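Local structure of lipase (Photobacterium sp. M37, 2ORY) at residues M106-K111 and I125-Y131. The protein catalyses the hydrolysis of triacylglycerols as a cold-adapted class 3 lipase of the alpha/beta hydrolase fold. Residues are numbered along the deposited sequence.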
loop_
_atom_site.group_PDB
_atom_site.type_symbol
_atom_site.label_atom_id
_atom_site.label_comp_id
_atom_site.label_asym_id
_atom_site.label_seq_id
_atom_site.Cartn_x
_atom_site.Cartn_y
_atom_site.Cartn_z
ATOM N N MET A 106 -6.977 11.572 -11.572
ATOM C CA MET A 106 -8.098 10.847 -10.984
ATOM C C MET A 106 -8.527 11.106 -9.549
ATOM O O MET A 106 -9.363 10.372 -9.022
ATOM C CB MET A 106 -7.872 9.346 -11.166
ATOM C CG MET A 106 -8.897 8.671 -12.059
ATOM S SD MET A 106 -8.199 7.919 -13.548
ATOM C CE MET A 106 -7.299 6.647 -12.887
ATOM N N VAL A 107 -7.973 12.117 -8.897
ATOM C CA VAL A 107 -8.408 12.392 -7.539
ATOM C C VAL A 107 -9.356 13.574 -7.539
ATOM O O VAL A 107 -9.958 13.885 -6.514
ATOM C CB VAL A 107 -7.223 12.670 -6.565
ATOM C CG1 VAL A 107 -6.440 11.376 -6.319
ATOM C CG2 VAL A 107 -6.308 13.776 -7.120
ATOM N N SER A 108 -9.510 14.230 -8.688
ATOM C CA SER A 108 -10.417 15.375 -8.760
ATOM C C SER A 108 -11.873 14.936 -8.887
ATOM O O SER A 108 -12.783 15.709 -8.597
ATOM C CB SER A 108 -10.033 16.308 -9.915
ATOM O OG SER A 108 -9.810 15.586 -11.113
ATOM N N ALA A 109 -12.087 13.694 -9.306
ATOM C CA ALA A 109 -13.431 13.138 -9.441
ATOM C C ALA A 109 -13.553 12.035 -8.389
ATOM O O ALA A 109 -12.568 11.365 -8.083
ATOM C CB ALA A 109 -13.635 12.556 -10.859
ATOM N N MET A 110 -14.745 11.839 -7.832
ATOM C CA MET A 110 -14.925 10.812 -6.801
ATOM C C MET A 110 -16.155 9.943 -7.004
ATOM O O MET A 110 -17.107 10.337 -7.688
ATOM C CB MET A 110 -15.005 11.468 -5.410
ATOM C CG MET A 110 -13.808 12.341 -5.070
ATOM S SD MET A 110 -13.883 13.094 -3.431
ATOM C CE MET A 110 -13.112 11.766 -2.403
ATOM N N LYS A 111 -16.121 8.757 -6.397
ATOM C CA LYS A 111 -17.227 7.800 -6.450
ATOM C C LYS A 111 -17.695 7.450 -5.035
ATOM O O LYS A 111 -16.893 7.322 -4.105
ATOM C CB LYS A 111 -16.817 6.523 -7.196
ATOM C CG LYS A 111 -17.022 6.620 -8.709
ATOM C CD LYS A 111 -16.670 5.321 -9.427
ATOM C CE LYS A 111 -17.211 5.300 -10.857
ATOM N NZ LYS A 111 -16.749 6.457 -11.688
ATOM N N ILE A 125 -14.769 7.835 -2.367
ATOM C CA ILE A 125 -13.372 7.535 -2.600
ATOM C C ILE A 125 -12.989 8.160 -3.942
ATOM O O ILE A 125 -13.847 8.419 -4.785
ATOM C CB ILE A 125 -13.133 6.013 -2.649
ATOM C CG1 ILE A 125 -14.055 5.372 -3.683
ATOM C CG2 ILE A 125 -13.364 5.416 -1.274
ATOM C CD1 ILE A 125 -13.805 3.893 -3.870
ATOM N N SER A 126 -11.705 8.420 -4.139
ATOM C CA SER A 126 -11.260 9.001 -5.399
ATOM C C SER A 126 -11.474 7.943 -6.480
ATOM O O SER A 126 -11.470 6.750 -6.185
ATOM C CB SER A 126 -9.773 9.320 -5.336
ATOM O OG SER A 126 -9.030 8.108 -5.261
ATOM N N GLU A 127 -11.653 8.377 -7.723
ATOM C CA GLU A 127 -11.812 7.435 -8.813
ATOM C C GLU A 127 -10.500 6.692 -8.926
ATOM O O GLU A 127 -10.450 5.524 -9.306
ATOM C CB GLU A 127 -12.111 8.158 -10.129
ATOM C CG GLU A 127 -13.449 8.873 -10.171
ATOM C CD GLU A 127 -13.841 9.251 -11.591
ATOM O OE1 GLU A 127 -12.933 9.600 -12.378
ATOM O OE2 GLU A 127 -15.050 9.206 -11.915
ATOM N N SER A 128 -9.428 7.396 -8.589
ATOM C CA SER A 128 -8.089 6.832 -8.606
ATOM C C SER A 128 -8.050 5.516 -7.819
ATOM O O SER A 128 -7.662 4.469 -8.349
ATOM C CB SER A 128 -7.116 7.843 -7.990
ATOM O OG SER A 128 -5.786 7.440 -8.175
ATOM N N THR A 129 -8.450 5.553 -6.552
ATOM C CA THR A 129 -8.436 4.322 -5.758
ATOM C C THR A 129 -9.568 3.396 -6.223
ATOM O O THR A 129 -9.414 2.169 -6.234
ATOM C CB THR A 129 -8.573 4.601 -4.224
ATOM O OG1 THR A 129 -9.916 4.970 -3.917
ATOM C CG2 THR A 129 -7.631 5.725 -3.788
ATOM N N SER A 130 -10.693 3.982 -6.636
ATOM C CA SER A 130 -11.815 3.175 -7.124
ATOM C C SER A 130 -11.359 2.268 -8.281
ATOM O O SER A 130 -11.643 1.062 -8.291
ATOM C CB SER A 130 -12.970 4.086 -7.570
ATOM O OG SER A 130 -14.071 3.326 -8.045
ATOM N N TYR A 131 -10.640 2.830 -9.251
ATOM C CA TYR A 131 -10.159 2.009 -10.360
ATOM C C TYR A 131 -9.087 1.039 -9.877
ATOM O O TYR A 131 -8.985 -0.076 -10.385
ATOM C CB TYR A 131 -9.607 2.864 -11.526
ATOM C CG TYR A 131 -10.700 3.509 -12.360
ATOM C CD1 TYR A 131 -11.112 4.818 -12.110
ATOM C CD2 TYR A 131 -11.406 2.773 -13.311
ATOM C CE1 TYR A 131 -12.207 5.379 -12.773
ATOM C CE2 TYR A 131 -12.510 3.320 -13.980
ATOM C CZ TYR A 131 -12.906 4.625 -13.698
ATOM O OH TYR A 131 -14.014 5.173 -14.306
#
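A two-stranded antiparallel β-hairpin, separate from the central sheet of this alpha/beta hydrolase, runs straight into helix 127-138, and residues 106-111 line both the second strand and the first turn of that helix. K111 and I125 form the hydrogen-bonded pair, with K111 N to I125 O and I125 N to K111 O both 2.8 Å; M110 and S126 follow as the non-hydrogen-bonded pair. The first three helix amides find acceptors: S126 is the N-cap, its OG accepting from T129 N at 2.9 Å, while E127 N donates to A109 O (3.1 Å) and S128 N to M106 O (3.0 Å). S128 OG instead hydrogen-bonds D104. M106 CB lies 3.6 Å from S128 CB, and V107 CG1 4.0 Å from CB of both S126 and S128. M106 SD makes an oblique Met-aromatic contact, 5.3 Å from the Y131 ring centroid. The K111 side chain passes S130 OG (3.6 Å from CD) and ends in a salt bridge, NZ to E127 OE2 at 3.2 Å, its hydrogen bond weak.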